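Local coordinates for protein cytochrome c552 (Thermochromatium tepidum, PDB 5ZE8) that probably carries electrons at low potential through five covalently attached c-type hemes in a purple sulfur photosynthetic bacterium, at residues T290-K295 with A299-I304; K324-A327 with E333-W336; H342-D347 with L407-V412. One frame throughout, in Å; residues are numbered along the deposited sequence.

In the fold
All three contacts lie in the beta-rich C-terminal part of the chain, on one side of its centre. They follow in series: interaction 1, interaction 2, interaction 3. Interaction 1 is a hairpin of the three-stranded sheet, interaction 2 a hairpin of the six-stranded one, and their centres are about 14 Å apart. The two sheets meet where Ala300 and Val302 of 299-304 pack on Leu325 of 324-327. Strand 334-337 leads to helix 343-346 of interaction 3, whose centre is about 19 Å from that of interaction 2 and about 25 Å from that of interaction 1. There the Pro409 side chain lies about 13 Å from a bound heme c, so the contact itself is not a heme pocket.

Interaction 1: residues T290-K295 with A299-I304; sequences TTKADK and AAQVWI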
ATOM      1  N   THR A 290      15.102 -21.713 -14.575  1.00 20.50           N
ATOM      2  CA  THR A 290      15.603 -22.591 -15.664  1.00 22.22           C
ATOM      3  C   THR A 290      17.029 -22.992 -15.365  1.00 23.21           C
ATOM      4  O   THR A 290      17.761 -22.239 -14.772  1.00 22.52           O
ATOM      5  CB  THR A 290      15.526 -21.955 -17.083  1.00 24.61           C
ATOM      6  OG1 THR A 290      16.264 -20.704 -17.220  1.00 24.07           O
ATOM      7  CG2 THR A 290      14.177 -21.796 -17.408  1.00 24.45           C
ATOM      8  N   THR A 291      17.426 -24.209 -15.749  1.00 24.16           N
ATOM      9  CA  THR A 291      18.865 -24.555 -15.615  1.00 26.53           C
ATOM     10  C   THR A 291      19.320 -25.209 -16.906  1.00 25.52           C
ATOM     11  O   THR A 291      18.508 -25.842 -17.560  1.00 29.25           O
ATOM     12  CB  THR A 291      19.154 -25.502 -14.417  1.00 25.02           C
ATOM     13  OG1 THR A 291      18.588 -26.785 -14.657  1.00 27.36           O
ATOM     14  CG2 THR A 291      18.548 -24.969 -13.132  1.00 24.29           C
ATOM     15  N   LYS A 292      20.573 -24.977 -17.245  1.00 29.53           N
ATOM     16  CA  LYS A 292      21.242 -25.663 -18.377  1.00 31.81           C
ATOM     17  C   LYS A 292      22.553 -26.200 -17.802  1.00 34.76           C
ATOM     18  O   LYS A 292      23.133 -25.605 -16.889  1.00 34.52           O
ATOM     19  CB  LYS A 292      21.561 -24.692 -19.531  1.00 34.96           C
ATOM     20  CG  LYS A 292      20.471 -23.690 -19.942  1.00 41.81           C
ATOM     21  CD  LYS A 292      20.080 -23.737 -21.450  1.00 42.02           C
ATOM     22  CE  LYS A 292      19.554 -22.389 -22.010  1.00 46.08           C
ATOM     23  NZ  LYS A 292      18.501 -22.395 -23.122  1.00 43.11           N
ATOM     24  N   ALA A 293      23.091 -27.286 -18.357  1.00 38.74           N
ATOM     25  CA  ALA A 293      24.499 -27.634 -18.043  1.00 35.84           C
ATOM     26  C   ALA A 293      25.485 -26.618 -18.622  1.00 32.30           C
ATOM     27  O   ALA A 293      25.255 -26.006 -19.659  1.00 36.97           O
ATOM     28  CB  ALA A 293      24.826 -29.032 -18.534  1.00 38.30           C
ATOM     29  N   ASP A 294      26.544 -26.385 -17.892  1.00 29.95           N
ATOM     30  CA  ASP A 294      27.578 -25.499 -18.284  1.00 32.90           C
ATOM     31  C   ASP A 294      28.896 -26.058 -17.714  1.00 33.24           C
ATOM     32  O   ASP A 294      29.413 -25.574 -16.705  1.00 33.26           O
ATOM     33  CB  ASP A 294      27.349 -24.049 -17.806  1.00 36.30           C
ATOM     34  CG  ASP A 294      28.509 -23.115 -18.151  1.00 40.01           C
ATOM     35  OD1 ASP A 294      29.157 -23.331 -19.206  1.00 46.76           O
ATOM     36  OD2 ASP A 294      28.787 -22.170 -17.375  1.00 43.03           O
ATOM     37  N   LYS A 295      29.441 -27.055 -18.408  1.00 34.64           N
ATOM     38  CA  LYS A 295      30.773 -27.613 -18.064  1.00 30.56           C
ATOM     39  C   LYS A 295      30.565 -28.390 -16.804  1.00 30.09           C
ATOM     40  O   LYS A 295      29.771 -29.296 -16.815  1.00 32.20           O
ATOM     41  CB  LYS A 295      31.858 -26.529 -17.890  1.00 35.17           C
ATOM     42  CG  LYS A 295      31.924 -25.401 -18.922  1.00 44.55           C
ATOM     43  CD  LYS A 295      32.639 -25.719 -20.216  1.00 47.74           C
ATOM     44  CE  LYS A 295      32.851 -24.423 -21.013  1.00 53.32           C
ATOM     45  NZ  LYS A 295      32.649 -24.620 -22.479  1.00 54.49           N
ATOM     46  N   ALA A 299      24.331 -23.744 -14.947  1.00 21.96           N
ATOM     47  CA  ALA A 299      23.892 -22.370 -15.173  1.00 23.38           C
ATOM     48  C   ALA A 299      22.391 -22.275 -14.845  1.00 19.73           C
ATOM     49  O   ALA A 299      21.536 -22.824 -15.489  1.00 22.92           O
ATOM     50  CB  ALA A 299      24.175 -21.951 -16.593  1.00 25.38           C
ATOM     51  N   ALA A 300      22.084 -21.492 -13.809  1.00 21.46           N
ATOM     52  CA  ALA A 300      20.714 -21.349 -13.284  1.00 19.83           C
ATOM     53  C   ALA A 300      20.273 -19.935 -13.637  1.00 20.06           C
ATOM     54  O   ALA A 300      20.989 -19.031 -13.428  1.00 23.84           O
ATOM     55  CB  ALA A 300      20.725 -21.566 -11.744  1.00 19.92           C
ATOM     56  N   GLN A 301      19.099 -19.808 -14.262  1.00 22.26           N
ATOM     57  CA  GLN A 301      18.546 -18.504 -14.630  1.00 23.25           C
ATOM     58  C   GLN A 301      17.276 -18.321 -13.875  1.00 21.10           C
ATOM     59  O   GLN A 301      16.380 -19.178 -13.971  1.00 20.05           O
ATOM     60  CB  GLN A 301      18.274 -18.452 -16.123  1.00 28.04           C
ATOM     61  CG  GLN A 301      19.530 -18.497 -16.997  1.00 34.06           C
ATOM     62  CD  GLN A 301      19.938 -19.909 -17.362  1.00 37.83           C
ATOM     63  OE1 GLN A 301      19.117 -20.687 -17.850  1.00 49.03           O
ATOM     64  NE2 GLN A 301      21.214 -20.252 -17.141  1.00 44.33           N
ATOM     65  N   VAL A 302      17.187 -17.218 -13.120  1.00 20.62           N
ATOM     66  CA  VAL A 302      16.007 -16.888 -12.347  1.00 18.55           C
ATOM     67  C   VAL A 302      15.369 -15.720 -13.118  1.00 16.21           C
ATOM     68  O   VAL A 302      16.013 -14.747 -13.404  1.00 18.07           O
ATOM     69  CB  VAL A 302      16.323 -16.523 -10.877  1.00 19.47           C
ATOM     70  CG1 VAL A 302      15.065 -16.030 -10.187  1.00 17.70           C
ATOM     71  CG2 VAL A 302      16.842 -17.729 -10.163  1.00 18.81           C
ATOM     72  N   TRP A 303      14.113 -15.897 -13.527  1.00 15.64           N
ATOM     73  CA  TRP A 303      13.337 -14.859 -14.218  1.00 17.74           C
ATOM     74  C   TRP A 303      12.222 -14.359 -13.316  1.00 14.15           C
ATOM     75  O   TRP A 303      11.423 -15.184 -12.757  1.00 14.43           O
ATOM     76  CB  TRP A 303      12.760 -15.438 -15.523  1.00 21.01           C
ATOM     77  CG  TRP A 303      13.802 -16.158 -16.382  1.00 27.33           C
ATOM     78  CD1 TRP A 303      14.216 -17.484 -16.269  1.00 34.00           C
ATOM     79  CD2 TRP A 303      14.564 -15.598 -17.447  1.00 31.85           C
ATOM     80  NE1 TRP A 303      15.194 -17.767 -17.213  1.00 34.15           N
ATOM     81  CE2 TRP A 303      15.428 -16.633 -17.948  1.00 33.23           C
ATOM     82  CE3 TRP A 303      14.618 -14.325 -18.033  1.00 34.77           C
ATOM     83  CZ2 TRP A 303      16.313 -16.417 -19.006  1.00 33.56           C
ATOM     84  CZ3 TRP A 303      15.516 -14.123 -19.092  1.00 33.50           C
ATOM     85  CH2 TRP A 303      16.348 -15.171 -19.557  1.00 37.22           C
ATOM     86  N   ILE A 304      12.183 -13.048 -13.154  1.00 13.73           N
ATOM     87  CA  ILE A 304      11.127 -12.464 -12.270  1.00 14.77           C
ATOM     88  C   ILE A 304      10.462 -11.340 -13.088  1.00 13.56           C
ATOM     89  O   ILE A 304      11.088 -10.314 -13.297  1.00 15.17           O
ATOM     90  CB  ILE A 304      11.691 -11.904 -10.961  1.00 15.96           C
ATOM     91  CG1 ILE A 304      12.666 -12.915 -10.334  1.00 17.34           C
ATOM     92  CG2 ILE A 304      10.521 -11.630 -10.032  1.00 15.03           C
ATOM     93  CD1 ILE A 304      13.265 -12.444  -9.036  1.00 18.63           C
TER
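Thr290 and Gln301 face each other as a hydrogen-bonded pair in an antiparallel beta hairpin, strands 285-294 and 297-306, at one edge of a three-stranded sheet. Thr290 N gives a nearly straight bond (174°) to Gln301 O, and Thr290 O takes one back from Gln301 N. The next hydrogen-bonded pair, Lys292 with Ala299, repeats the pattern: Lys292 N meets Ala299 O at 2.9 Å, whereas the return bond from Ala299 N to Lys292 O is more bent, 139° at the hydrogen. Between them Thr291 and Ala300 form a non-hydrogen-bonded pair with CA atoms 4.4 Å apart.

The tight part of the contact is the cluster of Thr290, Gln301 and Trp303 on one face. The Thr290 rotation (chi1 58°) points OG1 across to the neighbouring strand, where it reaches both other side chains. It donates to Gln301 OE1 at 2.9 Å and accepts from Trp303 NE1 at 3.1 Å, the hydroxyl sitting in the indole plane at the ring's edge. Replacing Thr290 by valine would probably leave the indole N-H and the glutamine carbonyl without this shared mate and set both side chains freer to turn.

On the opposite face, buried Ala300 leans on Leu325 of the neighbouring sheet, and Thr291 CG2 comes no closer to Ala300 CB than 4.3 Å. Toward the turn the contact loosens into solvent. The exposed chain of Lys292 touches Gln301 through CG, then leads its amine away from the other strand. Asp294, whose carboxylate lies near the like-charged Glu389, offers Ala299 little more than its methylene, CB to CB at 4.0 Å.

Interaction 2: residues K324-A327 with E333-W336; sequences KLTA and EVLW
Ala327 receives two consecutive residues, Leu335 and Trp336, in a classic beta bulge that interrupts the antiparallel hairpin of strands 320-328 and 334-337. The short segments of the two strands make an angle of 110°, far from straight antiparallel.

Val334 comes first as the second segment enters the strand. Val334 CG1 and CG2 each lie 3.9 Å from Thr326 CG2, and the two side chains cross at about a right angle. The bond from CA to CB of Thr326 points away overall, but CG2, anti to the backbone N, still reaches Val334 and the carbonyl of Trp336.

Leu335 follows with the stronger of the bulge's two bonds, its N reaching Ala327 O at 2.8 Å. The leucine side chain adds only CB beside that same oxygen, and it also touches Asp329 and Val395.

Trp336 N also turns to Ala327 O, but this second bond is long and weak. Its carbonyl closes the pair in the other direction: Ala327 N donates to Trp336 O almost straight, at 173°. The same oxygen lies 3.5 Å from Thr326 CA in a CA-H...O contact.

The Trp336 side chain then reaches back along strand 320-328. CG is anti to the backbone N (chi1 177°), which carries the indole past the methyl of Ala327 to Leu325. Ile390 and Pro391 of strand 383-391 also pack on the tryptophan, tying the hairpin to the other sheet. At the six-membered end of the indole, Leu325 CG lies in the ring plane, 4.0 Å from Trp336 CZ3.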
ATOM      1  N   LYS A 324      16.270 -16.254  -2.538  1.00 12.35           N
ATOM      2  CA  LYS A 324      17.156 -17.328  -2.074  1.00 14.07           C
ATOM      3  C   LYS A 324      17.175 -18.430  -3.125  1.00 13.78           C
ATOM      4  O   LYS A 324      16.153 -18.963  -3.438  1.00 15.93           O
ATOM      5  CB  LYS A 324      16.654 -17.886  -0.793  1.00 17.62           C
ATOM      6  CG  LYS A 324      16.678 -16.919   0.338  1.00 22.13           C
ATOM      7  CD  LYS A 324      18.097 -16.693   0.897  1.00 26.35           C
ATOM      8  CE  LYS A 324      18.652 -17.856   1.715  1.00 30.26           C
ATOM      9  NZ  LYS A 324      17.839 -18.184   2.881  1.00 34.81           N
ATOM     10  N   LEU A 325      18.349 -18.781  -3.583  1.00 12.22           N
ATOM     11  CA  LEU A 325      18.555 -19.832  -4.545  1.00 12.90           C
ATOM     12  C   LEU A 325      19.529 -20.828  -3.925  1.00 13.17           C
ATOM     13  O   LEU A 325      20.623 -20.473  -3.494  1.00 14.30           O
ATOM     14  CB  LEU A 325      19.123 -19.357  -5.878  1.00 13.64           C
ATOM     15  CG  LEU A 325      19.271 -20.285  -7.077  1.00 14.45           C
ATOM     16  CD1 LEU A 325      17.846 -20.701  -7.484  1.00 15.25           C
ATOM     17  CD2 LEU A 325      20.001 -19.603  -8.226  1.00 15.19           C
ATOM     18  N   THR A 326      19.098 -22.083  -3.902  1.00 12.27           N
ATOM     19  CA  THR A 326      19.819 -23.087  -3.086  1.00 12.44           C
ATOM     20  C   THR A 326      19.904 -24.369  -3.909  1.00 13.82           C
ATOM     21  O   THR A 326      18.961 -24.772  -4.495  1.00 14.23           O
ATOM     22  CB  THR A 326      19.128 -23.357  -1.754  1.00 13.44           C
ATOM     23  OG1 THR A 326      18.836 -22.145  -1.014  1.00 15.35           O
ATOM     24  CG2 THR A 326      19.963 -24.266  -0.830  1.00 13.81           C
ATOM     25  N   ALA A 327      21.069 -25.046  -3.859  1.00 13.35           N
ATOM     26  CA  ALA A 327      21.261 -26.330  -4.530  1.00 14.38           C
ATOM     27  C   ALA A 327      21.479 -27.388  -3.466  1.00 14.89           C
ATOM     28  O   ALA A 327      22.168 -27.157  -2.459  1.00 15.89           O
ATOM     29  CB  ALA A 327      22.433 -26.320  -5.448  1.00 15.29           C
ATOM     30  N   GLU A 333      20.687 -32.085   1.664  1.00 17.87           N
ATOM     31  CA  GLU A 333      21.729 -31.284   2.343  1.00 19.07           C
ATOM     32  C   GLU A 333      22.099 -30.170   1.405  1.00 17.30           C
ATOM     33  O   GLU A 333      22.179 -30.367   0.183  1.00 15.92           O
ATOM     34  CB  GLU A 333      22.964 -32.130   2.697  1.00 20.54           C
ATOM     35  CG  GLU A 333      22.757 -32.959   3.928  1.00 27.82           C
ATOM     36  CD  GLU A 333      22.478 -32.143   5.216  1.00 39.51           C
ATOM     37  OE1 GLU A 333      23.240 -31.195   5.559  1.00 44.25           O
ATOM     38  OE2 GLU A 333      21.474 -32.455   5.912  1.00 49.14           O
ATOM     39  N   VAL A 334      22.302 -28.954   1.938  1.00 16.65           N
ATOM     40  CA  VAL A 334      22.726 -27.855   1.098  1.00 15.36           C
ATOM     41  C   VAL A 334      24.142 -27.964   0.571  1.00 17.68           C
ATOM     42  O   VAL A 334      25.069 -28.071   1.354  1.00 20.84           O
ATOM     43  CB  VAL A 334      22.593 -26.534   1.855  1.00 15.69           C
ATOM     44  CG1 VAL A 334      23.132 -25.378   1.112  1.00 16.11           C
ATOM     45  CG2 VAL A 334      21.133 -26.381   2.188  1.00 17.98           C
ATOM     46  N   LEU A 335      24.301 -27.858  -0.732  1.00 17.69           N
ATOM     47  CA  LEU A 335      25.589 -27.775  -1.350  1.00 18.12           C
ATOM     48  C   LEU A 335      26.069 -26.374  -1.717  1.00 18.33           C
ATOM     49  O   LEU A 335      27.272 -26.079  -1.829  1.00 19.65           O
ATOM     50  CB  LEU A 335      25.606 -28.682  -2.564  1.00 19.81           C
ATOM     51  CG  LEU A 335      25.293 -30.154  -2.332  1.00 19.82           C
ATOM     52  CD1 LEU A 335      25.316 -30.799  -3.674  1.00 20.07           C
ATOM     53  CD2 LEU A 335      26.281 -30.810  -1.408  1.00 25.30           C
ATOM     54  N   TRP A 336      25.122 -25.495  -2.022  1.00 16.21           N
ATOM     55  CA  TRP A 336      25.455 -24.152  -2.488  1.00 13.96           C
ATOM     56  C   TRP A 336      24.296 -23.250  -2.250  1.00 14.18           C
ATOM     57  O   TRP A 336      23.155 -23.716  -2.308  1.00 15.52           O
ATOM     58  CB  TRP A 336      25.708 -24.200  -4.011  1.00 15.40           C
ATOM     59  CG  TRP A 336      25.999 -22.894  -4.651  1.00 16.64           C
ATOM     60  CD1 TRP A 336      27.212 -22.315  -4.864  1.00 15.90           C
ATOM     61  CD2 TRP A 336      25.027 -21.958  -5.165  1.00 15.42           C
ATOM     62  NE1 TRP A 336      27.064 -21.121  -5.542  1.00 20.05           N
ATOM     63  CE2 TRP A 336      25.732 -20.867  -5.698  1.00 18.41           C
ATOM     64  CE3 TRP A 336      23.633 -21.979  -5.269  1.00 16.83           C
ATOM     65  CZ2 TRP A 336      25.116 -19.790  -6.304  1.00 18.34           C
ATOM     66  CZ3 TRP A 336      23.027 -20.885  -5.878  1.00 17.32           C
ATOM     67  CH2 TRP A 336      23.766 -19.793  -6.330  1.00 17.06           C
TER

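Interaction 3: residues H342-D347 with L407-V412; sequences HPSKDD and LWPSLV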
ATOM      1  N   HIS A 342      21.486 -13.086   4.694  1.00 27.63           N
ATOM      2  CA  HIS A 342      20.515 -12.150   4.015  1.00 23.34           C
ATOM      3  C   HIS A 342      21.188 -11.622   2.765  1.00 22.40           C
ATOM      4  O   HIS A 342      22.338 -11.119   2.850  1.00 20.83           O
ATOM      5  CB  HIS A 342      20.130 -11.021   4.932  1.00 22.49           C
ATOM      6  CG  HIS A 342      18.895 -10.281   4.516  1.00 23.41           C
ATOM      7  ND1 HIS A 342      18.881  -9.399   3.462  1.00 26.86           N
ATOM      8  CD2 HIS A 342      17.655 -10.250   5.059  1.00 23.09           C
ATOM      9  CE1 HIS A 342      17.671  -8.879   3.345  1.00 24.41           C
ATOM     10  NE2 HIS A 342      16.893  -9.406   4.278  1.00 24.16           N
ATOM     11  N   PRO A 343      20.507 -11.668   1.621  1.00 18.62           N
ATOM     12  CA  PRO A 343      21.043 -11.172   0.403  1.00 18.53           C
ATOM     13  C   PRO A 343      21.462  -9.738   0.432  1.00 16.39           C
ATOM     14  O   PRO A 343      22.342  -9.379  -0.308  1.00 16.38           O
ATOM     15  CB  PRO A 343      19.933 -11.449  -0.633  1.00 17.52           C
ATOM     16  CG  PRO A 343      19.240 -12.646  -0.024  1.00 19.88           C
ATOM     17  CD  PRO A 343      19.200 -12.328   1.394  1.00 20.71           C
ATOM     18  N   SER A 344      20.852  -8.895   1.276  1.00 15.16           N
ATOM     19  CA  SER A 344      21.339  -7.510   1.357  1.00 17.26           C
ATOM     20  C   SER A 344      22.831  -7.395   1.607  1.00 18.75           C
ATOM     21  O   SER A 344      23.472  -6.472   1.155  1.00 21.92           O
ATOM     22  CB  SER A 344      20.562  -6.716   2.407  1.00 18.83           C
ATOM     23  OG  SER A 344      20.784  -7.139   3.735  1.00 20.69           O
ATOM     24  N   LYS A 345      23.323  -8.316   2.401  1.00 20.25           N
ATOM     25  CA  LYS A 345      24.768  -8.439   2.741  1.00 20.14           C
ATOM     26  C   LYS A 345      25.518  -9.444   1.917  1.00 18.60           C
ATOM     27  O   LYS A 345      26.696  -9.269   1.660  1.00 21.35           O
ATOM     28  CB  LYS A 345      24.875  -8.865   4.174  1.00 24.05           C
ATOM     29  CG  LYS A 345      24.294  -7.855   5.191  1.00 28.68           C
ATOM     30  CD  LYS A 345      24.662  -8.132   6.615  1.00 32.90           C
ATOM     31  CE  LYS A 345      24.060  -7.018   7.452  1.00 36.58           C
ATOM     32  NZ  LYS A 345      24.422  -7.261   8.858  1.00 39.57           N
ATOM     33  N   ASP A 346      24.891 -10.540   1.560  1.00 18.43           N
ATOM     34  CA  ASP A 346      25.605 -11.600   0.840  1.00 19.12           C
ATOM     35  C   ASP A 346      25.420 -11.732  -0.636  1.00 17.80           C
ATOM     36  O   ASP A 346      26.231 -12.365  -1.252  1.00 18.93           O
ATOM     37  CB  ASP A 346      25.239 -12.921   1.475  1.00 20.04           C
ATOM     38  CG  ASP A 346      25.778 -13.050   2.891  1.00 23.76           C
ATOM     39  OD1 ASP A 346      26.673 -12.312   3.307  1.00 19.32           O
ATOM     40  OD2 ASP A 346      25.313 -13.973   3.578  1.00 31.15           O
ATOM     41  N   ASP A 347      24.370 -11.134  -1.250  1.00 15.59           N
ATOM     42  CA  ASP A 347      24.177 -11.206  -2.676  1.00 16.13           C
ATOM     43  C   ASP A 347      23.309 -10.011  -3.122  1.00 16.03           C
ATOM     44  O   ASP A 347      22.096 -10.159  -3.329  1.00 15.21           O
ATOM     45  CB  ASP A 347      23.472 -12.508  -3.021  1.00 17.29           C
ATOM     46  CG  ASP A 347      23.335 -12.737  -4.498  1.00 18.44           C
ATOM     47  OD1 ASP A 347      24.026 -12.103  -5.331  1.00 23.97           O
ATOM     48  OD2 ASP A 347      22.496 -13.593  -4.918  1.00 17.75           O
ATOM     49  N   LEU A 407       9.115  -4.733   6.174  1.00 12.40           N
ATOM     50  CA  LEU A 407      10.136  -3.875   6.762  1.00 13.20           C
ATOM     51  C   LEU A 407      11.530  -4.322   6.448  1.00 13.15           C
ATOM     52  O   LEU A 407      11.768  -5.487   6.266  1.00 14.41           O
ATOM     53  CB  LEU A 407       9.974  -3.857   8.280  1.00 14.46           C
ATOM     54  CG  LEU A 407       8.662  -3.327   8.851  1.00 15.26           C
ATOM     55  CD1 LEU A 407       8.590  -3.619  10.367  1.00 18.58           C
ATOM     56  CD2 LEU A 407       8.593  -1.853   8.560  1.00 16.48           C
ATOM     57  N   TRP A 408      12.465  -3.397   6.403  1.00 14.31           N
ATOM     58  CA  TRP A 408      13.864  -3.724   6.263  1.00 14.55           C
ATOM     59  C   TRP A 408      14.344  -4.623   7.375  1.00 16.60           C
ATOM     60  O   TRP A 408      13.877  -4.523   8.485  1.00 15.72           O
ATOM     61  CB  TRP A 408      14.721  -2.446   6.373  1.00 15.62           C
ATOM     62  CG  TRP A 408      14.642  -1.451   5.221  1.00 15.70           C
ATOM     63  CD1 TRP A 408      14.514  -1.728   3.916  1.00 15.20           C
ATOM     64  CD2 TRP A 408      14.669  -0.019   5.332  1.00 16.25           C
ATOM     65  NE1 TRP A 408      14.458  -0.566   3.153  1.00 16.84           N
ATOM     66  CE2 TRP A 408      14.596   0.502   4.004  1.00 17.69           C
ATOM     67  CE3 TRP A 408      14.766   0.869   6.433  1.00 17.67           C
ATOM     68  CZ2 TRP A 408      14.557   1.833   3.726  1.00 18.88           C
ATOM     69  CZ3 TRP A 408      14.728   2.213   6.140  1.00 19.08           C
ATOM     70  CH2 TRP A 408      14.574   2.677   4.800  1.00 19.59           C
ATOM     71  N   PRO A 409      15.400  -5.409   7.088  1.00 16.32           N
ATOM     72  CA  PRO A 409      15.901  -6.350   8.120  1.00 19.06           C
ATOM     73  C   PRO A 409      16.405  -5.639   9.375  1.00 18.75           C
ATOM     74  O   PRO A 409      16.156  -6.133  10.451  1.00 21.37           O
ATOM     75  CB  PRO A 409      16.982  -7.116   7.382  1.00 20.71           C
ATOM     76  CG  PRO A 409      17.318  -6.352   6.184  1.00 18.75           C
ATOM     77  CD  PRO A 409      16.070  -5.578   5.799  1.00 17.13           C
ATOM     78  N   SER A 410      17.030  -4.473   9.220  1.00 21.44           N
ATOM     79  CA  SER A 410      17.452  -3.614  10.324  1.00 20.64           C
ATOM     80  C   SER A 410      16.281  -3.332  11.256  1.00 22.15           C
ATOM     81  O   SER A 410      16.412  -3.377  12.479  1.00 22.75           O
ATOM     82  CB  SER A 410      18.094  -2.294   9.878  1.00 23.97           C
ATOM     83  OG  SER A 410      17.219  -1.441   9.096  1.00 25.50           O
ATOM     84  N   LEU A 411      15.135  -3.054  10.680  1.00 18.72           N
ATOM     85  CA  LEU A 411      13.979  -2.724  11.500  1.00 18.51           C
ATOM     86  C   LEU A 411      13.354  -3.933  12.165  1.00 18.45           C
ATOM     87  O   LEU A 411      12.884  -3.862  13.341  1.00 20.51           O
ATOM     88  CB  LEU A 411      12.898  -2.014  10.649  1.00 20.23           C
ATOM     89  CG  LEU A 411      13.274  -0.635  10.116  1.00 20.29           C
ATOM     90  CD1 LEU A 411      12.271  -0.186   9.095  1.00 19.83           C
ATOM     91  CD2 LEU A 411      13.387   0.418  11.205  1.00 23.89           C
ATOM     92  N   VAL A 412      13.355  -5.063  11.473  1.00 18.35           N
ATOM     93  CA  VAL A 412      12.877  -6.343  12.023  1.00 19.49           C
ATOM     94  C   VAL A 412      13.774  -6.793  13.151  1.00 21.68           C
ATOM     95  O   VAL A 412      13.262  -7.239  14.148  1.00 21.43           O
ATOM     96  CB  VAL A 412      12.796  -7.407  10.936  1.00 21.26           C
ATOM     97  CG1 VAL A 412      12.363  -8.777  11.467  1.00 23.63           C
ATOM     98  CG2 VAL A 412      11.773  -6.993   9.873  1.00 20.57           C
TER
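His342 lays one face of its imidazole against the pyrrolidine ring of Pro409. The proline corner CG stands 3.5 Å above the imidazole plane, displaced toward the rim, and its nearest ring atom is His342 NE2 at 3.6 Å. This is a CH-pi contact: CG lies 3.9 Å from the ring centroid, with Pro409 CB at about the same height but beyond the CD2-NE2 rim. The two side chains cross at about a right angle.

The imidazole is steadied from its own segment. His342 is the N-cap of helix 343-346, and its ND1 accepts from Ser344 N at 3.0 Å, the donor lying nearly in the ring plane. The capping bond therefore uses the ring's edge and leaves a face to Pro409. With CG anti to the backbone N (chi1 -163°), the ring can fold over the helix start to make this bond. His342 O also serves the helix, accepting from both Lys345 N and Asp346 N.

Pro409 is the first residue of its own helix, immediately after the N-cap Trp408, so the contact joins the beginnings of two helices. It is small, burying 93 Å² in all, and Ser344 OG adds just a distant approach to Pro409 CG.

Aromatic residues of the six-stranded sheet complete the surroundings. Tyr322 of strand 320-328 meets the His342 ring obliquely, planes about 55° apart, and Tyr351 of strand 351-357 more steeply, at about 75°. Tyr351 also touches Ser344, Trp408 and Pro409, so strand 351-357 contacts both helix starts, while Leu411, farther along helix 409-414, packs on Phe75 of helix 70-79.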